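Local coordinates for protein nitric oxide dioxygenase (Rhodothermus marinus DSM 4252, PDB 6WK3) that binds heme in a globin fold, probably acts as a nitric oxide dioxygenase, and has been engineered here into a carbene transferase, at residues E38-T43 against W99-D104; V26-T31 against R103-E108. The protein carries 1 engineered substitution. All blocks are in the same frame, centred on the assembly; numbering follows the deposited sequence.

Interaction 1: E38-T43 against W99-D104; sequences ERYPET and WECLRD
Two long helices of the globin fold, 18-39 and 94-110, are tied together here by a salt-bridge network at the surface, where the first helix ends and Tyr-40 leaves the helical path. Arg-39 carries most of it: its CB points to helix 94-110, and CG lies beside the backbone N, anti to the carbonyl carbon (chi1 -68°). From CG to NE the chain runs extended. On the way Arg-39 CD passes Glu-100 OE1 at 3.4 Å. At the tip, NH1 divides its two N-H bonds between two acids of successive helical turns. Arg-39 NH1 to Asp-104 OD2 is 2.8 Å, almost straight at 169° and in the guanidinium plane. Arg-39 NH1 to Glu-100 OE1 is 2.9 Å, more bent at 150°. Both oxygens offer their anti lone pairs, and NH2 adds only a weak bond to Asp-104 OD2. The two acids would probably favour the charged guanidinium and hold it from turning. Glu-100, extended beyond CG, bridges both residues, because its OE2 takes the Tyr-40 hydroxyl on its syn lone pair. The distance from Tyr-40 OH to Glu-100 OE2, 2.3 Å, is very short. Cys-101 SG meets the edge of the Tyr-40 ring, 4.3 Å from CE2. On the backbone, Tyr-40 O is gripped twice, by Thr-43 N at 3.0 Å and by Thr-43 OG1 at 2.8 Å.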
loop_
_atom_site.group_PDB
_atom_site.type_symbol
_atom_site.label_atom_id
_atom_site.label_comp_id
_atom_site.label_asym_id
_atom_site.label_seq_id
_atom_site.Cartn_x
_atom_site.Cartn_y
_atom_site.Cartn_z
ATOM N N GLU A 38 22.752 -5.152 -1.237
ATOM C CA GLU A 38 23.954 -5.969 -1.149
ATOM C C GLU A 38 24.355 -6.328 0.277
ATOM O O GLU A 38 25.062 -7.322 0.469
ATOM C CB GLU A 38 25.118 -5.268 -1.861
ATOM C CG GLU A 38 25.749 -4.125 -1.107
ATOM C CD GLU A 38 26.656 -3.274 -1.989
ATOM O OE1 GLU A 38 26.295 -3.027 -3.163
ATOM O OE2 GLU A 38 27.728 -2.847 -1.504
ATOM N N ARG A 39 23.921 -5.573 1.283
ATOM C CA ARG A 39 24.315 -5.909 2.646
ATOM C C ARG A 39 23.311 -6.803 3.357
ATOM O O ARG A 39 23.701 -7.576 4.240
ATOM C CB ARG A 39 24.534 -4.637 3.463
ATOM C CG ARG A 39 25.736 -3.834 3.022
ATOM C CD ARG A 39 25.851 -2.551 3.823
ATOM N NE ARG A 39 26.779 -1.611 3.204
ATOM C CZ ARG A 39 27.132 -0.450 3.743
ATOM N NH1 ARG A 39 26.633 -0.080 4.917
ATOM N NH2 ARG A 39 27.984 0.340 3.109
ATOM N N TYR A 40 22.033 -6.724 2.993
ATOM C CA TYR A 40 20.975 -7.495 3.648
ATOM C C TYR A 40 20.057 -8.066 2.583
ATOM O O TYR A 40 18.967 -7.541 2.325
ATOM C CB TYR A 40 20.211 -6.631 4.651
ATOM C CG TYR A 40 21.138 -5.979 5.641
ATOM C CD1 TYR A 40 21.658 -6.702 6.706
ATOM C CD2 TYR A 40 21.525 -4.653 5.495
ATOM C CE1 TYR A 40 22.519 -6.118 7.611
ATOM C CE2 TYR A 40 22.390 -4.063 6.390
ATOM C CZ TYR A 40 22.883 -4.799 7.447
ATOM O OH TYR A 40 23.740 -4.215 8.347
ATOM N N PRO A 41 20.472 -9.160 1.939
ATOM C CA PRO A 41 19.676 -9.714 0.832
ATOM C C PRO A 41 18.295 -10.195 1.239
ATOM O O PRO A 41 17.416 -10.290 0.375
ATOM C CB PRO A 41 20.545 -10.876 0.327
ATOM C CG PRO A 41 21.930 -10.541 0.773
ATOM C CD PRO A 41 21.764 -9.849 2.091
ATOM N N GLU A 42 18.072 -10.507 2.517
ATOM C CA GLU A 42 16.737 -10.913 2.944
ATOM C C GLU A 42 15.697 -9.840 2.641
ATOM O O GLU A 42 14.524 -10.162 2.416
ATOM C CB GLU A 42 16.741 -11.240 4.437
ATOM N N THR A 43 16.110 -8.568 2.602
ATOM C CA THR A 43 15.175 -7.462 2.430
ATOM C C THR A 43 14.749 -7.241 0.985
ATOM O O THR A 43 13.753 -6.548 0.758
ATOM C CB THR A 43 15.776 -6.155 2.951
ATOM O OG1 THR A 43 16.823 -5.727 2.067
ATOM C CG2 THR A 43 16.325 -6.329 4.361
ATOM N N TRP A 99 18.883 2.670 8.329
ATOM C CA TRP A 99 19.662 3.820 8.778
ATOM C C TRP A 99 21.135 3.632 8.452
ATOM O O TRP A 99 21.802 4.559 7.979
ATOM C CB TRP A 99 19.500 4.070 10.277
ATOM C CG TRP A 99 20.621 4.940 10.743
ATOM C CD1 TRP A 99 21.617 4.607 11.617
ATOM C CD2 TRP A 99 20.902 6.275 10.302
ATOM N NE1 TRP A 99 22.487 5.659 11.761
ATOM C CE2 TRP A 99 22.072 6.694 10.964
ATOM C CE3 TRP A 99 20.277 7.156 9.414
ATOM C CZ2 TRP A 99 22.628 7.955 10.766
ATOM C CZ3 TRP A 99 20.826 8.409 9.227
ATOM C CH2 TRP A 99 21.991 8.796 9.897
ATOM N N GLU A 100 21.667 2.438 8.727
ATOM C CA GLU A 100 23.057 2.138 8.398
ATOM C C GLU A 100 23.352 2.453 6.934
ATOM O O GLU A 100 24.326 3.146 6.616
ATOM C CB GLU A 100 23.353 0.667 8.708
ATOM C CG GLU A 100 24.762 0.226 8.366
ATOM C CD GLU A 100 24.857 -1.267 8.105
ATOM O OE1 GLU A 100 25.442 -1.657 7.069
ATOM O OE2 GLU A 100 24.346 -2.052 8.936
ATOM N N CYS A 101 22.490 1.975 6.033
ATOM C CA CYS A 101 22.680 2.222 4.606
ATOM C C CYS A 101 22.436 3.678 4.237
ATOM O O CYS A 101 23.081 4.195 3.316
ATOM C CB CYS A 101 21.763 1.305 3.795
ATOM S SG CYS A 101 21.997 -0.458 4.164
ATOM N N LEU A 102 21.516 4.351 4.933
ATOM C CA LEU A 102 21.254 5.759 4.652
ATOM C C LEU A 102 22.399 6.643 5.131
ATOM O O LEU A 102 22.748 7.631 4.471
ATOM C CB LEU A 102 19.937 6.181 5.305
ATOM C CG LEU A 102 19.553 7.663 5.269
ATOM C CD1 LEU A 102 19.454 8.165 3.839
ATOM C CD2 LEU A 102 18.243 7.895 6.019
ATOM N N ARG A 103 22.993 6.311 6.279
ATOM C CA ARG A 103 24.154 7.055 6.756
ATOM C C ARG A 103 25.283 7.007 5.737
ATOM O O ARG A 103 25.858 8.041 5.377
ATOM C CB ARG A 103 24.624 6.498 8.101
ATOM C CG ARG A 103 25.626 7.390 8.821
ATOM C CD ARG A 103 26.751 6.593 9.464
ATOM N NE ARG A 103 26.277 5.462 10.257
ATOM C CZ ARG A 103 26.611 4.197 10.024
ATOM N NH1 ARG A 103 27.418 3.902 9.014
ATOM N NH2 ARG A 103 26.137 3.225 10.795
ATOM N N ASP A 104 25.602 5.809 5.245
ATOM C CA ASP A 104 26.695 5.670 4.292
ATOM C C ASP A 104 26.328 6.230 2.921
ATOM O O ASP A 104 27.215 6.666 2.178
ATOM C CB ASP A 104 27.119 4.202 4.198
ATOM C CG ASP A 104 27.665 3.667 5.524
ATOM O OD1 ASP A 104 28.169 4.476 6.337
ATOM O OD2 ASP A 104 27.586 2.443 5.758
#

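Interaction 2: V26-T31 against R103-E108; sequences VAISAT and RDAIKE
No aromatic ring takes part; the flat groups are charged ends along helix 103-108. Over the carboxylate of Glu-108 sits the methyl CG2 of Thr-31, displaced to the OE1 side, with 3.5 Å between Thr-31 CG2 and Glu-108 OE1. The Asp-104 carboxylate is turned from helix 26-31 and meets charge instead: its OD1 takes a weak, bent bond from Arg-103 NH1, with Lys-107 NZ as a long second ion partner. One face of the Arg-103 guanidinium lies over Glu-100 O, offset toward the rim.

Further in, the contact becomes apolar. This is the crossing of helices 18-39 and 94-110, the B and G helices of a globin; the axes of segments 26-31 and 103-108 approach to 8.6 Å, with 135° between their directions. The small side chain of Ala-105 probably helps to allow this closeness. Ala-105 CB, directed at the other helix, reaches the backbone itself, 3.5 Å from Ile-28 O. Thr-31 CG2 lies alongside, 4.0 Å from Ala-105 CB. Ile-28 CG2, anti to its own backbone N, touches both Ala-105 CB and, at 4.2 Å, Ile-106 CG1. Ile-106 sets off the other way from CA, so its flank serves this contact while the side chain also packs on Leu-119 and Trp-122 of helix 116-145.

Thr-31 turns its two branches to different tasks. With chi1 at -63°, Thr-31 OG1 lies beside its backbone N and donates to Ala-27 O at 2.8 Å, in the carbonyl plane, while CG2 is delivered to the crossing. An alanine here would probably loosen the packing beside Ala-105 and Glu-108, since CG2 would go, and would leave Ala-27 O with only the backbone N-H of this position as donor, the hydroxyl being gone.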
loop_
_atom_site.group_PDB
_atom_site.type_symbol
_atom_site.label_atom_id
_atom_site.label_comp_id
_atom_site.label_asym_id
_atom_site.label_seq_id
_atom_site.Cartn_x
_atom_site.Cartn_y
_atom_site.Cartn_z
ATOM N N VAL A 26 17.745 11.921 -4.893
ATOM C CA VAL A 26 17.625 10.705 -5.695
ATOM C C VAL A 26 18.912 9.889 -5.627
ATOM O O VAL A 26 18.879 8.658 -5.508
ATOM C CB VAL A 26 17.247 11.050 -7.145
ATOM C CG1 VAL A 26 17.363 9.816 -8.025
ATOM C CG2 VAL A 26 15.832 11.612 -7.199
ATOM N N ALA A 27 20.065 10.556 -5.699
ATOM C CA ALA A 27 21.331 9.849 -5.541
ATOM C C ALA A 27 21.436 9.212 -4.160
ATOM O O ALA A 27 21.925 8.085 -4.027
ATOM C CB ALA A 27 22.503 10.797 -5.784
ATOM N N ILE A 28 20.976 9.913 -3.121
ATOM C CA ILE A 28 21.044 9.357 -1.773
ATOM C C ILE A 28 20.102 8.168 -1.642
ATOM O O ILE A 28 20.471 7.118 -1.101
ATOM C CB ILE A 28 20.732 10.446 -0.728
ATOM C CG1 ILE A 28 21.876 11.464 -0.651
ATOM C CG2 ILE A 28 20.459 9.816 0.630
ATOM C CD1 ILE A 28 21.508 12.772 0.076
ATOM N N SER A 29 18.881 8.302 -2.158
ATOM C CA SER A 29 17.903 7.227 -2.036
ATOM C C SER A 29 18.326 5.999 -2.845
ATOM O O SER A 29 18.270 4.868 -2.345
ATOM C CB SER A 29 16.523 7.742 -2.461
ATOM O OG SER A 29 15.670 6.696 -2.894
ATOM N N ALA A 30 18.788 6.203 -4.084
ATOM C CA ALA A 30 19.214 5.072 -4.912
ATOM C C ALA A 30 20.435 4.376 -4.319
ATOM O O ALA A 30 20.493 3.140 -4.264
ATOM C CB ALA A 30 19.509 5.536 -6.339
ATOM N N THR A 31 21.430 5.159 -3.892
ATOM C CA THR A 31 22.607 4.583 -3.250
ATOM C C THR A 31 22.227 3.845 -1.978
ATOM O O THR A 31 22.784 2.786 -1.670
ATOM C CB THR A 31 23.618 5.684 -2.946
ATOM O OG1 THR A 31 24.056 6.276 -4.176
ATOM C CG2 THR A 31 24.811 5.136 -2.179
ATOM N N ARG A 103 22.993 6.311 6.279
ATOM C CA ARG A 103 24.154 7.055 6.756
ATOM C C ARG A 103 25.283 7.007 5.737
ATOM O O ARG A 103 25.858 8.041 5.377
ATOM C CB ARG A 103 24.624 6.498 8.101
ATOM C CG ARG A 103 25.626 7.390 8.821
ATOM C CD ARG A 103 26.751 6.593 9.464
ATOM N NE ARG A 103 26.277 5.462 10.257
ATOM C CZ ARG A 103 26.611 4.197 10.024
ATOM N NH1 ARG A 103 27.418 3.902 9.014
ATOM N NH2 ARG A 103 26.137 3.225 10.795
ATOM N N ASP A 104 25.602 5.809 5.245
ATOM C CA ASP A 104 26.695 5.670 4.292
ATOM C C ASP A 104 26.328 6.230 2.921
ATOM O O ASP A 104 27.215 6.666 2.178
ATOM C CB ASP A 104 27.119 4.202 4.198
ATOM C CG ASP A 104 27.665 3.667 5.524
ATOM O OD1 ASP A 104 28.169 4.476 6.337
ATOM O OD2 ASP A 104 27.586 2.443 5.758
ATOM N N ALA A 105 25.040 6.237 2.567
ATOM C CA ALA A 105 24.626 6.922 1.347
ATOM C C ALA A 105 24.894 8.417 1.448
ATOM O O ALA A 105 25.354 9.042 0.485
ATOM C CB ALA A 105 23.148 6.662 1.065
ATOM N N ILE A 106 24.618 9.009 2.612
ATOM C CA ILE A 106 24.897 10.430 2.809
ATOM C C ILE A 106 26.401 10.686 2.806
ATOM O O ILE A 106 26.875 11.646 2.189
ATOM C CB ILE A 106 24.227 10.927 4.105
ATOM C CG1 ILE A 106 22.704 10.925 3.948
ATOM C CG2 ILE A 106 24.713 12.325 4.459
ATOM C CD1 ILE A 106 21.941 11.256 5.227
ATOM N N LYS A 107 27.174 9.823 3.479
ATOM C CA LYS A 107 28.631 9.964 3.485
ATOM C C LYS A 107 29.201 9.932 2.072
ATOM O O LYS A 107 30.140 10.670 1.752
ATOM C CB LYS A 107 29.265 8.855 4.324
ATOM C CG LYS A 107 29.285 9.119 5.816
ATOM C CD LYS A 107 29.962 7.976 6.562
ATOM C CE LYS A 107 29.643 8.032 8.045
ATOM N NZ LYS A 107 30.116 6.843 8.799
ATOM N N GLU A 108 28.644 9.084 1.213
ATOM C CA GLU A 108 29.181 8.926 -0.132
ATOM C C GLU A 108 28.786 10.088 -1.035
ATOM O O GLU A 108 29.633 10.657 -1.733
ATOM C CB GLU A 108 28.700 7.599 -0.715
ATOM C CG GLU A 108 29.477 7.103 -1.910
ATOM C CD GLU A 108 28.874 5.834 -2.471
ATOM O OE1 GLU A 108 28.019 5.933 -3.383
ATOM O OE2 GLU A 108 29.240 4.739 -1.986
#

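From the N terminus, helix 18-39 supplies the first half of both contacts, 26-31 and then 38-43. Helix 94-110 answers in reverse order, 99-104 before 103-108, as its roughly antiparallel course requires. Interaction 1 therefore closes the inner loop, with 55 residues between its segments, and interaction 2 the outer one, with 71; they nest and do not cross. Both loops contain helices 50-66 and 75-88, the latter carrying His-85, the axial heme ligand. The centres lie 11 Å apart, joined by Leu-102 CD1 packing on Ile-28 CG2 and by the shared residues Arg-103 and Asp-104. Mainly polar at the 38-43 end and mainly apolar at the 26-31 end, they make one continuous helix-helix seam.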